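Local coordinates for protein tyrocidine synthetase 3 (Brevibacillus brevis, PDB 2JGP) that probably catalyses peptide-bond formation in tyrocidine biosynthesis, its condensation domain joining amino acyl and peptidyl groups carried on phosphopantetheine arms of carrier domains such as its own, at residues N84-E89 with A257-E262; S149-F154 with E167-A172; P161-H166 with I251-F256; A199-V204 with H222-G227. All blocks are in the same frame, centred on the assembly; numbering follows the deposited sequence. Where two conformers were deposited one is given.

Contact 1. Residues N84-E89 with A257-E262; sequences NVFSIE and AVWQQE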
# COMPACT_ATOMS: atom_id res chain seq x y z
N ASN A 84 -4.32 0.42 -25.20
CA ASN A 84 -4.21 0.09 -23.78
C ASN A 84 -4.63 1.33 -22.98
O ASN A 84 -3.87 2.28 -22.84
CB ASN A 84 -2.78 -0.33 -23.42
CG ASN A 84 -2.61 -0.65 -21.94
OD1 ASN A 84 -3.52 -0.45 -21.13
ND2 ASN A 84 -1.43 -1.14 -21.58
N VAL A 85 -5.85 1.31 -22.45
CA VAL A 85 -6.37 2.46 -21.72
C VAL A 85 -5.72 2.64 -20.35
O VAL A 85 -5.98 3.64 -19.69
CB VAL A 85 -7.91 2.40 -21.54
CG1 VAL A 85 -8.61 2.39 -22.91
CG2 VAL A 85 -8.31 1.20 -20.71
N PHE A 86 -4.91 1.67 -19.92
CA PHE A 86 -4.17 1.74 -18.65
C PHE A 86 -2.78 2.38 -18.77
O PHE A 86 -2.09 2.57 -17.78
CB PHE A 86 -3.99 0.33 -18.05
CG PHE A 86 -5.25 -0.25 -17.51
CD1 PHE A 86 -6.13 -0.94 -18.33
CD2 PHE A 86 -5.57 -0.11 -16.17
CE1 PHE A 86 -7.29 -1.48 -17.83
CE2 PHE A 86 -6.74 -0.65 -15.66
CZ PHE A 86 -7.60 -1.34 -16.49
N SER A 87 -2.38 2.69 -20.00
CA SER A 87 -1.05 3.23 -20.26
C SER A 87 -0.91 4.67 -19.75
O SER A 87 -1.76 5.51 -20.04
CB SER A 87 -0.75 3.18 -21.75
OG SER A 87 0.45 3.85 -22.07
N ILE A 88 0.16 4.92 -19.01
CA ILE A 88 0.46 6.26 -18.50
C ILE A 88 1.66 6.84 -19.25
O ILE A 88 2.78 6.33 -19.13
CB ILE A 88 0.76 6.23 -16.99
CG1 ILE A 88 -0.42 5.64 -16.22
CG2 ILE A 88 1.06 7.62 -16.47
CD1 ILE A 88 -0.13 5.39 -14.76
N GLU A 89 1.42 7.90 -20.02
CA GLU A 89 2.45 8.54 -20.83
C GLU A 89 2.61 10.02 -20.42
O GLU A 89 1.71 10.58 -19.80
CB GLU A 89 2.07 8.46 -22.31
CG GLU A 89 1.77 7.05 -22.81
CD GLU A 89 3.02 6.20 -22.92
OE1 GLU A 89 3.27 5.38 -22.01
OE2 GLU A 89 3.75 6.35 -23.92
N ALA A 257 -1.88 11.46 -12.53
CA ALA A 257 -3.13 12.16 -12.20
C ALA A 257 -4.01 12.44 -13.43
O ALA A 257 -5.23 12.25 -13.40
CB ALA A 257 -2.85 13.45 -11.43
N VAL A 258 -3.38 12.89 -14.51
CA VAL A 258 -4.10 13.12 -15.76
C VAL A 258 -4.66 11.80 -16.28
O VAL A 258 -5.82 11.74 -16.70
CB VAL A 258 -3.21 13.78 -16.83
CG1 VAL A 258 -3.94 13.83 -18.17
CG2 VAL A 258 -2.83 15.20 -16.40
N TRP A 259 -3.85 10.74 -16.25
CA TRP A 259 -4.32 9.42 -16.66
C TRP A 259 -5.53 8.98 -15.83
O TRP A 259 -6.52 8.51 -16.37
CB TRP A 259 -3.22 8.34 -16.57
CG TRP A 259 -3.81 6.97 -16.66
CD1 TRP A 259 -4.17 6.31 -17.79
CD2 TRP A 259 -4.20 6.13 -15.56
NE1 TRP A 259 -4.73 5.10 -17.47
CE2 TRP A 259 -4.76 4.96 -16.11
CE3 TRP A 259 -4.11 6.25 -14.16
CZ2 TRP A 259 -5.24 3.91 -15.32
CZ3 TRP A 259 -4.58 5.20 -13.37
CH2 TRP A 259 -5.13 4.05 -13.95
N GLN A 260 -5.44 9.13 -14.51
CA GLN A 260 -6.53 8.68 -13.64
C GLN A 260 -7.84 9.38 -14.00
O GLN A 260 -8.90 8.75 -14.04
CB GLN A 260 -6.17 8.88 -12.17
CG GLN A 260 -7.07 8.15 -11.19
CD GLN A 260 -6.81 8.58 -9.77
OE1 GLN A 260 -6.93 9.76 -9.45
NE2 GLN A 260 -6.43 7.62 -8.91
N GLN A 261 -7.77 10.68 -14.30
CA GLN A 261 -8.97 11.43 -14.71
C GLN A 261 -9.54 10.93 -16.04
O GLN A 261 -10.74 10.70 -16.16
CB GLN A 261 -8.67 12.92 -14.81
CG GLN A 261 -9.90 13.76 -15.13
CD GLN A 261 -9.57 15.22 -15.27
OE1 GLN A 261 -8.75 15.61 -16.12
NE2 GLN A 261 -10.20 16.05 -14.45
N GLU A 262 -8.67 10.76 -17.04
CA GLU A 262 -9.08 10.21 -18.33
C GLU A 262 -9.68 8.82 -18.16
O GLU A 262 -10.74 8.52 -18.70
CB GLU A 262 -7.90 10.13 -19.29
CG GLU A 262 -7.39 11.48 -19.75
CD GLU A 262 -6.05 11.40 -20.47
OE1 GLU A 262 -5.68 12.40 -21.12
OE2 GLU A 262 -5.38 10.35 -20.38
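W259, on helix 253-263, docks into the loop 84-89 in a surface contact centred on one indole. The loop follows helix 70-79 and leads toward strand 97-98, a course consistent with the linker that joins carrier and condensation domains. W259 is turned with CG anti to its backbone N (chi1 166°), which carries the indole off the helix into the loop. Its NE1 donates to V85 O over 2.9 Å in a nearly straight bond (161° at the hydrogen). The donor lies in the carbonyl plane on a lone pair, and the acceptor sits close to the indole plane, so the bond helps fix the rotation of the ring. I88 covers one face: CG1 stands 4.0 Å from the centroid of the five-membered ring, a CH-pi contact. Farther along, I88 CD1 reaches W259 CE3 at 4.1 Å. F86 meets the benzo ring obliquely, on the NE1 side, with CD2 4.1 Å from W259 CZ2. Beside the pyrrole part, S87 O comes within 3.4 Å of W259 CD1. The loop has its own bracing, since N84 OD1 accepts from F86 N at 2.8 Å and S87 N bonds to N84 O. Beyond the contact, F263 stacks on W259, while F86 also meets W11 edge-to-face and R14 in a cation-pi contact, linking the turn to helix 10-23. Structurally, N84 to S87 is a type I beta turn that includes an Asx turn, here joining what is probably the interdomain linker of a carrier-condensation bidomain to a helix.

Contact 2. Residues S149-F154 with E167-A172; sequences SLRTSF and EDVPFA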
# COMPACT_ATOMS: atom_id res chain seq x y z
N SER A 149 6.60 16.71 -7.34
CA SER A 149 5.70 16.72 -6.18
C SER A 149 6.18 17.69 -5.10
O SER A 149 5.38 18.26 -4.37
CB SER A 149 5.52 15.32 -5.61
OG SER A 149 4.74 14.52 -6.50
N LEU A 150 7.50 17.88 -5.01
CA LEU A 150 8.07 18.84 -4.06
C LEU A 150 8.04 20.29 -4.57
O LEU A 150 8.48 21.21 -3.86
CB LEU A 150 9.52 18.45 -3.71
CG LEU A 150 9.69 17.08 -3.05
CD1 LEU A 150 11.14 16.85 -2.67
CD2 LEU A 150 8.76 16.92 -1.83
N ARG A 151 7.53 20.49 -5.78
CA ARG A 151 7.32 21.83 -6.33
C ARG A 151 5.84 22.05 -6.67
O ARG A 151 5.50 22.94 -7.46
CB ARG A 151 8.20 22.04 -7.56
CG ARG A 151 9.68 22.09 -7.20
CD ARG A 151 10.59 22.21 -8.42
NE ARG A 151 10.73 20.94 -9.16
CZ ARG A 151 10.22 20.69 -10.36
NH1 ARG A 151 9.48 21.59 -11.01
NH2 ARG A 151 10.43 19.51 -10.92
N THR A 152 4.97 21.25 -6.06
CA THR A 152 3.54 21.30 -6.33
C THR A 152 2.80 22.02 -5.21
O THR A 152 3.01 21.73 -4.04
CB THR A 152 2.95 19.89 -6.45
OG1 THR A 152 3.57 19.20 -7.54
CG2 THR A 152 1.44 19.94 -6.67
N SER A 153 1.95 22.97 -5.59
CA SER A 153 1.02 23.60 -4.68
C SER A 153 -0.38 23.29 -5.19
O SER A 153 -0.53 22.75 -6.28
CB SER A 153 1.23 25.11 -4.62
OG SER A 153 0.91 25.74 -5.85
N PHE A 154 -1.39 23.64 -4.41
CA PHE A 154 -2.77 23.37 -4.82
C PHE A 154 -3.56 24.66 -4.86
O PHE A 154 -3.33 25.57 -4.06
CB PHE A 154 -3.44 22.38 -3.87
CG PHE A 154 -2.76 21.05 -3.81
CD1 PHE A 154 -3.19 19.99 -4.60
CD2 PHE A 154 -1.68 20.85 -2.96
CE1 PHE A 154 -2.56 18.76 -4.53
CE2 PHE A 154 -1.05 19.62 -2.88
CZ PHE A 154 -1.48 18.58 -3.68
N GLU A 167 7.93 25.82 -11.63
CA GLU A 167 9.29 25.91 -12.18
C GLU A 167 10.40 25.78 -11.12
O GLU A 167 11.19 24.82 -11.15
CB GLU A 167 9.46 27.25 -12.93
CG GLU A 167 8.15 28.07 -13.23
CD GLU A 167 7.45 28.64 -11.98
OE1 GLU A 167 8.13 29.15 -11.06
OE2 GLU A 167 6.20 28.59 -11.93
N ASP A 168 10.46 26.76 -10.22
CA ASP A 168 11.44 26.82 -9.13
C ASP A 168 10.69 27.23 -7.87
O ASP A 168 9.66 27.90 -7.96
CB ASP A 168 12.51 27.88 -9.41
CG ASP A 168 13.39 27.53 -10.60
OD1 ASP A 168 14.12 26.52 -10.54
OD2 ASP A 168 13.36 28.28 -11.60
N VAL A 169 11.20 26.84 -6.71
CA VAL A 169 10.60 27.21 -5.42
C VAL A 169 11.67 27.56 -4.39
O VAL A 169 12.79 27.03 -4.46
CB VAL A 169 9.73 26.07 -4.87
CG1 VAL A 169 8.62 25.72 -5.85
CG2 VAL A 169 10.59 24.84 -4.54
N PRO A 170 11.34 28.44 -3.43
CA PRO A 170 12.31 28.80 -2.40
C PRO A 170 12.43 27.72 -1.32
O PRO A 170 11.42 27.14 -0.90
CB PRO A 170 11.73 30.09 -1.81
CG PRO A 170 10.27 29.97 -2.00
CD PRO A 170 10.05 29.13 -3.24
N PHE A 171 13.65 27.44 -0.90
CA PHE A 171 13.89 26.50 0.19
C PHE A 171 15.18 26.86 0.92
O PHE A 171 16.20 27.11 0.29
CB PHE A 171 13.98 25.07 -0.34
CG PHE A 171 14.32 24.05 0.73
CD1 PHE A 171 13.31 23.42 1.45
CD2 PHE A 171 15.64 23.74 1.02
CE1 PHE A 171 13.62 22.49 2.42
CE2 PHE A 171 15.96 22.82 2.00
CZ PHE A 171 14.94 22.20 2.71
N ALA A 172 15.11 26.89 2.25
CA ALA A 172 16.29 27.01 3.08
C ALA A 172 16.22 25.99 4.22
O ALA A 172 15.15 25.75 4.79
CB ALA A 172 16.43 28.42 3.64
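R151 and V169 meet beside an antiparallel beta hairpin of the condensation domain, formed by strands 152-157 and 160-165. R151 sits by the start of the first strand, and V169 is on the loop that leaves the second and runs on toward strand 174-177. The arginine side chain passes across the valine at about a right angle. Its CB starts 4.1 Å from V169 CG1. CG is set beside the backbone N (chi1 -68°), which brings it against both methyls of V169, 3.9 Å from CG2 and slightly more from CG1. CD, carried on by an extended chi2, passes 3.8 Å from E167 O; the bend at chi3 (-75°) then turns NE and the guanidinium. At the tip the guanidinium lies oblique to that same carbonyl, with NH1 3.7 Å from E167 O, a distance that leaves its hydrogen bonding to others. NE donates to I144 O, NH1 to H166 O, and NH2 makes a weak bond to A145 O. The charged end is thus held among backbone carbonyls, two of them at the close of helix 133-146, where the helix dipole would probably add to the attraction. The D168 carboxylate is the nearer opposite charge across the contact but does not pair, its OD1 standing 6.7 Å from R151 NE. V169 also touches I144 and A199, so the aliphatic part of the arginine and the valine together fill the seam between helix, hairpin and loop. The same V169 CG2 that meets R151 CG also comes within 4.3 Å of L150 O.

Contact 3. Residues P161-H166 with I251-F256; sequences PVQNIH and IQYKDF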
# COMPACT_ATOMS: atom_id res chain seq x y z
N PRO A 161 -10.05 21.13 -6.65
CA PRO A 161 -8.65 21.27 -6.30
C PRO A 161 -7.82 20.87 -7.52
O PRO A 161 -8.19 19.91 -8.22
CB PRO A 161 -8.45 20.24 -5.18
CG PRO A 161 -9.82 19.87 -4.73
CD PRO A 161 -10.73 20.09 -5.86
N VAL A 162 -6.75 21.60 -7.80
CA VAL A 162 -5.85 21.26 -8.89
C VAL A 162 -4.40 21.41 -8.46
O VAL A 162 -4.09 22.17 -7.53
CB VAL A 162 -6.09 22.13 -10.14
CG1 VAL A 162 -7.45 21.85 -10.75
CG2 VAL A 162 -5.94 23.62 -9.80
N GLN A 163 -3.52 20.69 -9.15
CA GLN A 163 -2.09 20.76 -8.91
C GLN A 163 -1.50 21.91 -9.70
O GLN A 163 -1.74 22.04 -10.91
CB GLN A 163 -1.41 19.47 -9.34
CG GLN A 163 -1.92 18.24 -8.64
CD GLN A 163 -1.11 17.02 -8.98
OE1 GLN A 163 -0.01 16.84 -8.45
NE2 GLN A 163 -1.63 16.19 -9.89
N ASN A 164 -0.74 22.75 -9.01
CA ASN A 164 -0.03 23.86 -9.61
C ASN A 164 1.46 23.55 -9.49
O ASN A 164 2.02 23.55 -8.40
CB ASN A 164 -0.40 25.16 -8.89
CG ASN A 164 0.10 26.40 -9.59
OD1 ASN A 164 0.83 26.33 -10.58
ND2 ASN A 164 -0.29 27.57 -9.07
N ILE A 165 2.09 23.24 -10.63
CA ILE A 165 3.48 22.80 -10.65
C ILE A 165 4.37 24.01 -10.88
O ILE A 165 4.20 24.71 -11.88
CB ILE A 165 3.74 21.76 -11.77
CG1 ILE A 165 2.68 20.66 -11.75
CG2 ILE A 165 5.13 21.16 -11.64
CD1 ILE A 165 2.61 19.89 -10.49
N HIS A 166 5.31 24.24 -9.97
CA HIS A 166 6.18 25.41 -10.06
C HIS A 166 7.56 25.07 -10.61
O HIS A 166 8.21 24.13 -10.16
CB HIS A 166 6.29 26.10 -8.71
CG HIS A 166 4.98 26.57 -8.17
ND1 HIS A 166 4.44 27.80 -8.49
CD2 HIS A 166 4.09 25.98 -7.34
CE1 HIS A 166 3.28 27.94 -7.87
NE2 HIS A 166 3.04 26.85 -7.17
N ILE A 251 8.37 9.34 -15.98
CA ILE A 251 6.98 9.67 -15.71
C ILE A 251 6.90 10.42 -14.38
O ILE A 251 7.63 10.12 -13.44
CB ILE A 251 6.13 8.37 -15.65
CG1 ILE A 251 6.20 7.61 -16.99
CG2 ILE A 251 4.69 8.66 -15.31
CD1 ILE A 251 5.60 8.36 -18.17
N GLN A 252 6.01 11.42 -14.33
CA GLN A 252 5.82 12.20 -13.11
C GLN A 252 4.42 12.04 -12.55
O GLN A 252 3.54 11.47 -13.19
CB GLN A 252 6.17 13.67 -13.34
CG GLN A 252 7.62 14.02 -12.98
CD GLN A 252 7.86 14.11 -11.48
OE1 GLN A 252 6.93 13.92 -10.67
NE2 GLN A 252 9.10 14.38 -11.10
N TYR A 253 4.20 12.52 -11.32
CA TYR A 253 2.91 12.34 -10.67
C TYR A 253 1.76 12.94 -11.49
O TYR A 253 0.71 12.32 -11.60
CB TYR A 253 2.88 12.92 -9.25
CG TYR A 253 1.70 12.42 -8.46
CD1 TYR A 253 1.74 11.18 -7.84
CD2 TYR A 253 0.53 13.17 -8.35
CE1 TYR A 253 0.66 10.70 -7.13
CE2 TYR A 253 -0.56 12.69 -7.64
CZ TYR A 253 -0.48 11.46 -7.02
OH TYR A 253 -1.55 10.97 -6.30
N LYS A 254 1.97 14.11 -12.09
CA LYS A 254 0.90 14.75 -12.86
C LYS A 254 0.46 13.90 -14.05
O LYS A 254 -0.69 13.94 -14.46
CB LYS A 254 1.29 16.16 -13.31
CG LYS A 254 2.40 16.25 -14.35
CD LYS A 254 2.75 17.72 -14.57
CE LYS A 254 3.63 17.92 -15.78
NZ LYS A 254 4.98 17.31 -15.61
N ASP A 255 1.40 13.11 -14.59
CA ASP A 255 1.09 12.17 -15.68
C ASP A 255 0.12 11.10 -15.19
O ASP A 255 -0.86 10.77 -15.87
CB ASP A 255 2.37 11.50 -16.21
CG ASP A 255 3.37 12.49 -16.77
OD1 ASP A 255 2.96 13.49 -17.42
OD2 ASP A 255 4.60 12.26 -16.60
N PHE A 256 0.39 10.57 -14.00
CA PHE A 256 -0.50 9.61 -13.36
C PHE A 256 -1.87 10.24 -13.08
O PHE A 256 -2.89 9.63 -13.36
CB PHE A 256 0.11 9.07 -12.05
CG PHE A 256 -0.89 8.42 -11.13
CD1 PHE A 256 -1.39 7.15 -11.41
CD2 PHE A 256 -1.32 9.05 -9.98
CE1 PHE A 256 -2.30 6.55 -10.58
CE2 PHE A 256 -2.23 8.46 -9.14
CZ PHE A 256 -2.73 7.21 -9.43
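The amide of Q163 stands at the edge of the Y253 ring, its plane turned 77° from the ring's. OE1 comes close to the ring plane, 3.7 Å from Y253 CD2, and NE2 lies only a little farther from the same carbon. One face of the ring takes F256 CD2, offset toward the rim, and F371 meets Y253 edge-to-face. Q163 reaches out from strand 160-165 with its chain extended beyond CG, and NE2 also comes within 4.2 Å of K254 CA at the start of helix 253-263. Alongside, I165 CG1 packs on the methylene chain of K254, 4.1 Å from CD. The lysine leaves the helix with chi1 at 68°, which brings its CD against the isoleucine while NZ goes on to a salt bridge with E148. Q252 is the N-cap of the helix, and Q252 N donates to D255 OD2, on the third helical residue, at 2.8 Å. Strand and helix therefore meet through van der Waals contact alone, the polar ends having partners elsewhere: P98 O on strand 97-98 for Q163 NE2, a weak bond from Q103 for Q163 OE1, and M370 O and S100 OG for Y253 OH.

Contact 4. Residues A199-V204 with H222-G227; sequences APLIRV and HSISDG. With SO4 (sulfate ion), chain B.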
# COMPACT_ATOMS: atom_id res chain seq x y z
N ALA A 199 4.28 25.96 -2.35
CA ALA A 199 5.33 24.97 -2.54
C ALA A 199 6.66 25.59 -2.09
O ALA A 199 6.83 26.81 -2.16
CB ALA A 199 5.41 24.54 -4.01
N PRO A 200 7.59 24.76 -1.58
CA PRO A 200 7.54 23.32 -1.44
C PRO A 200 6.80 22.87 -0.17
O PRO A 200 6.92 23.51 0.89
CB PRO A 200 9.01 22.94 -1.34
CG PRO A 200 9.63 24.10 -0.64
CD PRO A 200 8.86 25.31 -1.09
N LEU A 201 6.05 21.78 -0.27
CA LEU A 201 5.38 21.20 0.89
C LEU A 201 6.31 20.22 1.62
O LEU A 201 5.92 19.11 1.98
CB LEU A 201 4.08 20.53 0.47
CG LEU A 201 3.07 21.52 -0.10
CD1 LEU A 201 1.97 20.82 -0.86
CD2 LEU A 201 2.50 22.40 1.02
N ILE A 202 7.55 20.65 1.82
CA ILE A 202 8.52 19.91 2.61
C ILE A 202 9.32 20.94 3.39
O ILE A 202 9.61 22.03 2.87
CB ILE A 202 9.44 19.02 1.73
CG1 ILE A 202 10.42 18.23 2.61
CG2 ILE A 202 10.20 19.86 0.71
CD1 ILE A 202 11.10 17.06 1.89
N ARG A 203 9.64 20.62 4.64
CA ARG A 203 10.48 21.49 5.45
C ARG A 203 11.49 20.65 6.22
O ARG A 203 11.25 19.47 6.51
CB ARG A 203 9.66 22.38 6.39
CG ARG A 203 8.54 21.69 7.15
CD ARG A 203 7.87 22.65 8.13
NE ARG A 203 6.94 23.58 7.49
CZ ARG A 203 5.62 23.61 7.67
NH1 ARG A 203 5.02 22.77 8.51
NH2 ARG A 203 4.88 24.49 7.02
N VAL A 204 12.64 21.25 6.50
CA VAL A 204 13.75 20.54 7.10
C VAL A 204 14.39 21.42 8.17
O VAL A 204 14.65 22.60 7.95
CB VAL A 204 14.79 20.16 6.03
CG1 VAL A 204 15.94 19.34 6.64
CG2 VAL A 204 14.12 19.37 4.91
N HIS A 222 1.13 14.88 3.21
CA HIS A 222 0.81 13.57 2.63
C HIS A 222 0.18 13.66 1.23
O HIS A 222 0.12 12.65 0.53
CB HIS A 222 -0.11 12.76 3.56
CG HIS A 222 0.14 11.29 3.52
ND1 HIS A 222 0.31 10.60 2.34
CD2 HIS A 222 0.27 10.37 4.51
CE1 HIS A 222 0.52 9.32 2.60
NE2 HIS A 222 0.51 9.15 3.92
N SER A 223 -0.27 14.84 0.83
CA SER A 223 -0.83 15.06 -0.52
C SER A 223 0.21 14.94 -1.64
O SER A 223 -0.15 14.77 -2.81
CB SER A 223 -1.50 16.44 -0.61
OG SER A 223 -0.56 17.47 -0.37
N ILE A 224 1.49 15.04 -1.29
CA ILE A 224 2.58 14.96 -2.29
C ILE A 224 3.60 13.85 -2.00
O ILE A 224 4.69 13.81 -2.58
CB ILE A 224 3.26 16.35 -2.49
CG1 ILE A 224 3.76 16.97 -1.19
CG2 ILE A 224 2.28 17.32 -3.14
CD1 ILE A 224 4.95 16.28 -0.58
N SER A 225 3.24 12.93 -1.11
CA SER A 225 4.15 11.87 -0.71
C SER A 225 3.41 10.66 -0.16
O SER A 225 2.18 10.66 -0.07
CB SER A 225 5.15 12.41 0.32
OG SER A 225 6.21 11.52 0.53
N ASP A 226 4.16 9.61 0.15
CA ASP A 226 3.67 8.46 0.90
C ASP A 226 4.86 7.67 1.46
O ASP A 226 6.02 8.08 1.29
CB ASP A 226 2.69 7.58 0.08
CG ASP A 226 3.32 6.93 -1.14
OD1 ASP A 226 4.56 6.96 -1.27
OD2 ASP A 226 2.55 6.37 -1.96
N GLY A 227 4.58 6.56 2.14
CA GLY A 227 5.60 5.76 2.80
C GLY A 227 6.73 5.39 1.86
O GLY A 227 7.90 5.59 2.18
S SO4 B . 1.85 5.59 4.02
O1 SO4 B . 1.82 6.62 3.00
O2 SO4 B . 0.49 5.27 4.45
O3 SO4 B . 2.47 4.39 3.47
O4 SO4 B . 2.62 6.07 5.17
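I224 places CG1 between its backbone N and carbonyl carbon (chi1 55°), and L201 sets CG beside its own N (chi1 -63°); the two side chains then meet obliquely. I224 CG1 lies 3.9 Å from L201 CB, and CG2 is 4.2 Å from L201 CD1. The second bend of I224 carries CD1 to within 3.9 Å of L201 O. S223 adds its hydroxyl, with OG 4.2 Å from L201 CD1 and hydrogen-bonded to H221 ND1. L201 is the centre of an inverse gamma turn, closed by a weak I202 N to P200 O bond, and F154 covers L201, S223 and I224 together. Farther along 222-227, O1 of a sulfate ion, probably from the crystallisation liquor, accepts a hydrogen bond from G227 N at 2.9 Å, at the start of helix 227-241. The same O1 stands 3.0 Å from H222 NE2, at the imidazole edge. D226 is the N-cap of that helix; its carboxylate forms a salt bridge to R359 and accepts from the backbone N of F371 and V372. H221 to G227 spell HHxxxDG, the active-site signature of condensation domains; I224 is one of its x residues, and on L201 it packs the loop beside strand 202-210.

Contact 3 lies centrally, its centre 12 to 13 Å from those of the other three; contact 1 is 23 to 24 Å from contacts 2 and 4, centre to centre, and those two are 10 Å apart. Contacts 1 and 3 share helix 253-263, and A257 of contact 1 touches Q163 of contact 3. Contacts 2 and 3 share the hairpin of strands 152-157 and 160-165, their segments alternating along the chain. F154 of contact 2 packs on S223 of contact 4. Contact 1 encloses all the others in sequence; contact 4 is nested inside contact 3 and opens after contact 2 has closed. A continuous path of packing thus runs from the linker through helix and hairpin to the HHxxxDG loop.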